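Local coordinates for 3-keto-5-aminohexanoate cleavage enzyme (Ralstonia eutropha, PDB 3C6C), which probably cleaves 3-keto-5-aminohexanoate or a related beta-keto acid at a metal site, zinc being the expected cofactor and nickel the ion bound in this crystal, at residues A[225-228]-A[229-233]; A[249-252]-A[253-256]; A[304-307]-A[308-312]. All blocks are in the same frame, centred on the assembly; numbering follows the deposited sequence. Where two conformers were deposited one is given.

Interaction 1: residues A[225-228]-A[229-233]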
loop_
_atom_site.group_PDB
_atom_site.type_symbol
_atom_site.label_atom_id
_atom_site.label_comp_id
_atom_site.label_asym_id
_atom_site.label_seq_id
_atom_site.Cartn_x
_atom_site.Cartn_y
_atom_site.Cartn_z
ATOM N N THR A 225 2.898 -0.409 -10.220
ATOM C CA THR A 225 1.716 0.238 -9.638
ATOM C C THR A 225 1.986 0.707 -8.197
ATOM O O THR A 225 1.599 1.808 -7.790
ATOM C CB THR A 225 0.474 -0.713 -9.696
ATOM O OG1 THR A 225 0.215 -1.036 -11.075
ATOM C CG2 THR A 225 -0.747 -0.043 -9.104
ATOM N N GLU A 226 2.716 -0.122 -7.468
ATOM C CA GLU A 226 3.026 0.124 -6.073
ATOM C C GLU A 226 3.877 1.377 -5.948
ATOM O O GLU A 226 3.694 2.194 -5.031
ATOM C CB GLU A 226 3.710 -1.096 -5.434
ATOM C CG GLU A 226 2.769 -2.262 -5.230
ATOM C CD GLU A 226 2.761 -3.283 -6.390
ATOM O OE1 GLU A 226 3.084 -2.969 -7.584
ATOM O OE2 GLU A 226 2.411 -4.451 -6.108
ATOM N N THR A 227 4.796 1.541 -6.892
ATOM C CA THR A 227 5.683 2.687 -6.889
ATOM C C THR A 227 4.868 3.941 -7.117
ATOM O O THR A 227 5.026 4.937 -6.422
ATOM C CB THR A 227 6.795 2.584 -7.960
ATOM O OG1 THR A 227 7.606 1.439 -7.690
ATOM C CG2 THR A 227 7.665 3.847 -7.975
HETATM N N MSE A 228 3.982 3.852 -8.097
HETATM C CA MSE A 228 3.169 4.999 -8.496
HETATM C C MSE A 228 2.248 5.458 -7.367
HETATM O O MSE A 228 2.157 6.647 -7.071
HETATM C CB MSE A 228 2.342 4.699 -9.766
HETATM C CG MSE A 228 1.863 5.995 -10.408
HETATM SE SE MSE A 228 0.825 5.726 -11.983
HETATM C CE MSE A 228 2.113 4.857 -13.072
ATOM N N ILE A 229 1.619 4.506 -6.681
ATOM C CA ILE A 229 0.688 4.825 -5.569
ATOM C C ILE A 229 1.433 5.496 -4.412
ATOM O O ILE A 229 1.000 6.502 -3.834
ATOM C CB ILE A 229 -0.044 3.555 -5.032
ATOM C CG1 ILE A 229 -1.080 3.087 -6.049
ATOM C CG2 ILE A 229 -0.725 3.840 -3.673
ATOM C CD1 ILE A 229 -1.695 1.726 -5.742
ATOM N N TYR A 230 2.570 4.897 -4.102
ATOM C CA TYR A 230 3.410 5.353 -2.973
ATOM C C TYR A 230 3.896 6.782 -3.201
ATOM O O TYR A 230 3.737 7.670 -2.345
ATOM C CB TYR A 230 4.597 4.410 -2.730
ATOM C CG TYR A 230 5.678 5.047 -1.898
ATOM C CD1 TYR A 230 5.469 5.326 -0.551
ATOM C CD2 TYR A 230 6.898 5.388 -2.452
ATOM C CE1 TYR A 230 6.468 5.933 0.225
ATOM C CE2 TYR A 230 7.888 5.972 -1.711
ATOM C CZ TYR A 230 7.674 6.251 -0.363
ATOM O OH TYR A 230 8.661 6.830 0.364
ATOM N N GLN A 231 4.441 7.008 -4.392
ATOM C CA GLN A 231 4.982 8.309 -4.729
ATOM C C GLN A 231 3.856 9.335 -4.883
ATOM O O GLN A 231 4.007 10.497 -4.526
ATOM C CB GLN A 231 5.950 8.267 -5.912
ATOM C CG GLN A 231 7.232 7.561 -5.560
ATOM C CD GLN A 231 8.376 7.651 -6.560
ATOM O OE1 GLN A 231 9.538 7.502 -6.174
ATOM N NE2 GLN A 231 8.069 7.845 -7.843
ATOM N N ARG A 232 2.720 8.906 -5.412
ATOM C CA ARG A 232 1.607 9.825 -5.618
ATOM C C ARG A 232 1.202 10.440 -4.291
ATOM O O ARG A 232 0.880 11.624 -4.191
ATOM C CB ARG A 232 0.384 9.124 -6.227
ATOM C CG ARG A 232 -0.818 10.065 -6.446
ATOM C CD ARG A 232 -2.080 9.302 -6.734
ATOM N NE ARG A 232 -2.455 8.454 -5.608
ATOM C CZ ARG A 232 -3.585 7.764 -5.534
ATOM N NH1 ARG A 232 -4.472 7.838 -6.517
ATOM N NH2 ARG A 232 -3.835 7.009 -4.468
ATOM N N ASN A 233 1.232 9.611 -3.261
ATOM C CA ASN A 233 0.716 10.031 -1.956
ATOM C C ASN A 233 1.630 11.067 -1.280
ATOM O O ASN A 233 1.220 11.712 -0.315
ATOM C CB ASN A 233 0.406 8.812 -1.068
ATOM C CG ASN A 233 -0.748 7.938 -1.631
ATOM O OD1 ASN A 233 -1.491 8.341 -2.528
ATOM N ND2 ASN A 233 -0.874 6.730 -1.105
#
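Four i to i+4 backbone bonds tie T225-M228 to I229-N233: I229 N reaches T225 O at 2.9 Å, and Y230, Q231 and R232 follow on the carbonyls of E226, T227 and M228. The Q231 bond is the straightest, 166° at the hydrogen. At the far end the R232 chain bends at chi3 (62°), and its NH2 pairs between chains, in a salt bridge with E226 of the second subunit; E226 here is met in the same way by R232 of that second subunit. This is the short helix 225-232 of a beta-alpha-beta unit in the TIM barrel, between strands 210-214 and 240-244. I229 lays CG1 over T225 O at 3.4 Å, and its CD1 meets T225 CG2 at 3.9 Å. Two residues on, T227 CG2 and Q231 NE2 lie 4.0 Å apart, the two side chains running alongside each other in the same direction. The hydroxyl of T227 is bonded to Y230 OH of the third subunit, against whose ring the Y230 ring stacks.

Interaction 2: residues A[249-252]-A[253-256]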
loop_
_atom_site.group_PDB
_atom_site.type_symbol
_atom_site.label_atom_id
_atom_site.label_comp_id
_atom_site.label_asym_id
_atom_site.label_seq_id
_atom_site.Cartn_x
_atom_site.Cartn_y
_atom_site.Cartn_z
ATOM N N ASP A 249 7.025 -0.750 -20.953
ATOM C CA ASP A 249 6.269 -0.165 -19.844
ATOM C C ASP A 249 5.535 1.134 -20.159
ATOM O O ASP A 249 4.794 1.633 -19.342
ATOM C CB ASP A 249 7.157 0.041 -18.623
ATOM C CG ASP A 249 7.535 -1.281 -17.982
ATOM O OD1 ASP A 249 6.690 -2.175 -17.903
ATOM O OD2 ASP A 249 8.690 -1.413 -17.596
ATOM N N GLN A 250 5.681 1.621 -21.371
ATOM C CA GLN A 250 5.084 2.913 -21.728
ATOM C C GLN A 250 3.555 2.861 -21.605
ATOM O O GLN A 250 2.941 3.707 -20.918
ATOM C CB GLN A 250 5.484 3.310 -23.143
ATOM C CG GLN A 250 4.740 4.553 -23.688
ATOM C CD GLN A 250 5.347 5.037 -24.994
ATOM O OE1 GLN A 250 5.089 4.467 -26.058
ATOM N NE2 GLN A 250 6.196 6.078 -24.907
HETATM N N MSE A 251 2.933 1.903 -22.294
HETATM C CA MSE A 251 1.445 1.841 -22.293
HETATM C C MSE A 251 0.861 1.450 -20.911
HETATM O O MSE A 251 -0.083 2.093 -20.450
HETATM C CB MSE A 251 0.895 0.986 -23.439
HETATM C CG MSE A 251 1.106 1.630 -24.803
HETATM SE SE MSE A 251 0.325 3.403 -25.065
HETATM C CE MSE A 251 1.350 4.016 -26.573
ATOM N N PRO A 252 1.414 0.416 -20.245
ATOM C CA PRO A 252 0.976 0.095 -18.878
ATOM C C PRO A 252 1.061 1.282 -17.919
ATOM O O PRO A 252 0.126 1.544 -17.153
ATOM C CB PRO A 252 1.937 -1.043 -18.473
ATOM C CG PRO A 252 2.207 -1.714 -19.780
ATOM C CD PRO A 252 2.412 -0.557 -20.716
HETATM N N MSE A 253 2.161 2.023 -17.957
HETATM C CA MSE A 253 2.294 3.133 -17.012
HETATM C C MSE A 253 1.347 4.282 -17.343
HETATM O O MSE A 253 0.835 4.962 -16.459
HETATM C CB MSE A 253 3.730 3.620 -16.879
HETATM C CG MSE A 253 4.651 2.641 -16.116
HETATM SE SE MSE A 253 4.110 2.006 -14.357
HETATM C CE MSE A 253 3.151 0.526 -14.737
HETATM N N MSE A 254 1.094 4.475 -18.627
HETATM C CA MSE A 254 0.106 5.470 -19.073
HETATM C C MSE A 254 -1.285 5.147 -18.507
HETATM O O MSE A 254 -1.962 6.001 -17.911
HETATM C CB MSE A 254 0.069 5.515 -20.617
HETATM C CG MSE A 254 -0.958 6.484 -21.267
HETATM SE SE MSE A 254 -2.722 5.746 -21.405
HETATM C CE MSE A 254 -2.357 4.122 -22.378
ATOM N N ALA A 255 -1.697 3.897 -18.673
ATOM C CA ALA A 255 -3.037 3.493 -18.222
ATOM C C ALA A 255 -3.121 3.607 -16.695
ATOM O O ALA A 255 -4.129 4.050 -16.120
ATOM C CB ALA A 255 -3.414 2.050 -18.710
ATOM N N GLN A 256 -2.037 3.232 -16.044
ATOM C CA GLN A 256 -1.995 3.188 -14.567
ATOM C C GLN A 256 -2.071 4.593 -13.995
ATOM O O GLN A 256 -2.810 4.852 -13.034
ATOM C CB GLN A 256 -0.729 2.472 -14.040
ATOM C CG GLN A 256 -0.766 2.322 -12.528
ATOM C CD GLN A 256 -1.949 1.511 -12.092
ATOM O OE1 GLN A 256 -1.877 0.275 -12.076
ATOM N NE2 GLN A 256 -3.067 2.182 -11.770
#
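The backbone from D249 to Q256 closes into regular helix once past D249, whose phi/psi of -88/-2° lies at the margin of the helical region. M253 N bonds to D249 O at 3.0 Å, and the same step is repeated from M254 to Q250, A255 to M251 and Q256 to P252. P252 sits in this first turn, where its ring nitrogen has no hydrogen to give, yet its carbonyl accepts Q256 N like any other. The central side-chain meeting is between two selenomethionines: the SE of M251 lies 3.9 Å from the CE of M254, the two chains running obliquely past one another. M254 gets there by folding over at chi2 (-83°) and chi3, which brings its methyl back to 3.6 Å from M251 O as well. M253 is folded too, bent at chi2 and chi3; its CG rests 3.4 Å from D249 O, and its CE curls back to lie 4.2 Å from P252 CB. The stretch opens helix 250-260, one of the helices wrapped round the TIM barrel, and follows strand 240-244. Its selenomethionines face different neighbours: M251 and M254 pack on helix 282-295 and strand 264-266, while M253 touches M228 of helix 225-232. The Q250 amide is held at both ends, OE1 by N271 and NE2 by G267 O, so this buried side chain is satisfied. At the other end of the stretch, Q256 OE1 is bonded to NE2 of Q256 of the second subunit, with T225 its other, probable partner, and P252 and A255 both pack on L296 of that subunit.

Interaction 3: residues A[304-307]-A[308-312]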
loop_
_atom_site.group_PDB
_atom_site.type_symbol
_atom_site.label_atom_id
_atom_site.label_comp_id
_atom_site.label_asym_id
_atom_site.label_seq_id
_atom_site.Cartn_x
_atom_site.Cartn_y
_atom_site.Cartn_z
ATOM N N ASP A 304 -5.800 23.810 -24.810
ATOM C CA ASP A 304 -6.419 24.895 -24.017
ATOM C C ASP A 304 -6.991 24.383 -22.702
ATOM O O ASP A 304 -6.904 25.031 -21.647
ATOM C CB ASP A 304 -7.483 25.627 -24.827
ATOM C CG ASP A 304 -6.898 26.732 -25.712
ATOM O OD1 ASP A 304 -5.714 27.129 -25.557
ATOM O OD2 ASP A 304 -7.665 27.199 -26.578
ATOM N N GLU A 305 -7.572 23.190 -22.749
ATOM C CA GLU A 305 -8.057 22.530 -21.529
ATOM C C GLU A 305 -6.906 22.237 -20.568
ATOM O O GLU A 305 -7.028 22.393 -19.338
ATOM C CB GLU A 305 -8.822 21.231 -21.849
ATOM C CG GLU A 305 -10.189 21.508 -22.442
ATOM C CD GLU A 305 -10.883 20.299 -23.030
ATOM O OE1 GLU A 305 -10.234 19.279 -23.287
ATOM O OE2 GLU A 305 -12.108 20.374 -23.235
ATOM N N ALA A 306 -5.781 21.800 -21.137
ATOM C CA ALA A 306 -4.591 21.502 -20.336
ATOM C C ALA A 306 -4.048 22.788 -19.722
ATOM O O ALA A 306 -3.644 22.835 -18.562
ATOM C CB ALA A 306 -3.511 20.821 -21.187
ATOM N N ARG A 307 -4.081 23.856 -20.507
ATOM C CA ARG A 307 -3.645 25.170 -19.985
ATOM C C ARG A 307 -4.499 25.554 -18.785
ATOM O O ARG A 307 -3.994 25.950 -17.731
ATOM C CB ARG A 307 -3.729 26.281 -21.036
ATOM C CG ARG A 307 -2.680 26.175 -22.129
ATOM C CD ARG A 307 -2.772 27.287 -23.169
ATOM N NE ARG A 307 -1.680 27.144 -24.146
ATOM C CZ ARG A 307 -1.802 26.702 -25.393
ATOM N NH1 ARG A 307 -2.973 26.397 -25.914
ATOM N NH2 ARG A 307 -0.721 26.582 -26.136
ATOM N N ASP A 308 -5.805 25.383 -18.926
ATOM C CA ASP A 308 -6.735 25.727 -17.833
ATOM C C ASP A 308 -6.465 24.909 -16.551
ATOM O O ASP A 308 -6.470 25.451 -15.423
ATOM C CB ASP A 308 -8.196 25.558 -18.277
ATOM C CG ASP A 308 -8.623 26.580 -19.325
ATOM O OD1 ASP A 308 -7.932 27.631 -19.504
ATOM O OD2 ASP A 308 -9.668 26.327 -19.976
ATOM N N ILE A 309 -6.240 23.610 -16.732
ATOM C CA ILE A 309 -5.932 22.680 -15.635
ATOM C C ILE A 309 -4.639 23.121 -14.910
ATOM O O ILE A 309 -4.551 23.091 -13.680
ATOM C CB ILE A 309 -5.880 21.198 -16.127
ATOM C CG1 ILE A 309 -7.284 20.722 -16.499
ATOM C CG2 ILE A 309 -5.231 20.273 -15.088
ATOM C CD1 ILE A 309 -7.310 19.500 -17.463
HETATM N N MSE A 310 -3.692 23.632 -15.679
HETATM C CA MSE A 310 -2.347 23.947 -15.169
HETATM C C MSE A 310 -2.235 25.391 -14.721
HETATM O O MSE A 310 -1.212 25.823 -14.203
HETATM C CB MSE A 310 -1.259 23.648 -16.218
HETATM C CG MSE A 310 -1.056 22.151 -16.421
HETATM SE SE MSE A 310 0.423 21.794 -17.582
HETATM C CE MSE A 310 -0.386 21.978 -19.118
ATOM N N GLY A 311 -3.309 26.131 -14.942
ATOM C CA GLY A 311 -3.344 27.569 -14.620
ATOM C C GLY A 311 -2.441 28.424 -15.500
ATOM O O GLY A 311 -1.957 29.480 -15.092
ATOM N N LEU A 312 -2.201 27.946 -16.709
ATOM C CA LEU A 312 -1.482 28.717 -17.724
ATOM C C LEU A 312 -2.471 29.651 -18.420
ATOM O O LEU A 312 -3.552 29.237 -18.845
ATOM C CB LEU A 312 -0.831 27.801 -18.769
ATOM C CG LEU A 312 0.300 26.871 -18.331
ATOM C CD1 LEU A 312 0.564 25.782 -19.372
ATOM C CD2 LEU A 312 1.568 27.661 -18.028
#
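D308 takes the first bond back, its N to D304 O at 3.0 Å. Its CG lies 3.3 Å from the same D304 O, and the carboxylate finds its charged partner in R314, further along the chain. I309 N bonds to E305 O, and its side chain continues over the same carbonyl: CG1 lies 3.3 Å from E305 O, with CD1 close behind. M310 N bonds to A306 O along a noticeably bent path, and adds a weak bond to R307 O. A bend at chi3 (-83°) turns the selenomethionine's methyl inward, 3.4 Å from A306 O and 3.9 Å from A306 CB. Both residues pack on I25 of strand 23-29, so this last helix, 303-310, lies against one end of the barrel strand that begins the fold. G311 then leaves the helix with a positive phi of 68°, and the turn is a Schellman motif. L312 completes it, its N giving R307 O a bond of 2.9 Å across the end of the helix. Beyond that bond, L312 CB meets R307 CB at 4.0 Å, the two side chains crossing at about a right angle. R307 itself runs extended from CG to NE, carrying NH1 into a salt bridge with D304 OD1, which it meets on the anti side but 34° out of the carboxylate plane. E142 and D97 give the guanidinium two more acidic partners.

Interactions 1 and 2 are neighbours on the barrel's outer layer, their centres 14 Å apart. They meet directly: T225 OG1 lies 2.7 Å from Q256 OE1, a probable hydrogen bond, and the SE of M228 is 3.7 Å from Q256 C. Both also touch the second subunit, so this pair of helices belongs to an interface of the tetramer. Interaction 3 stands apart, about 14 Å from interaction 1 and 15 Å from interaction 2 between nearest atoms, and touches no other chain. In interaction 2 the Q250 side chain is about 11 Å from the nickel ion held by H66, H68 and E269, too far to be a ligand.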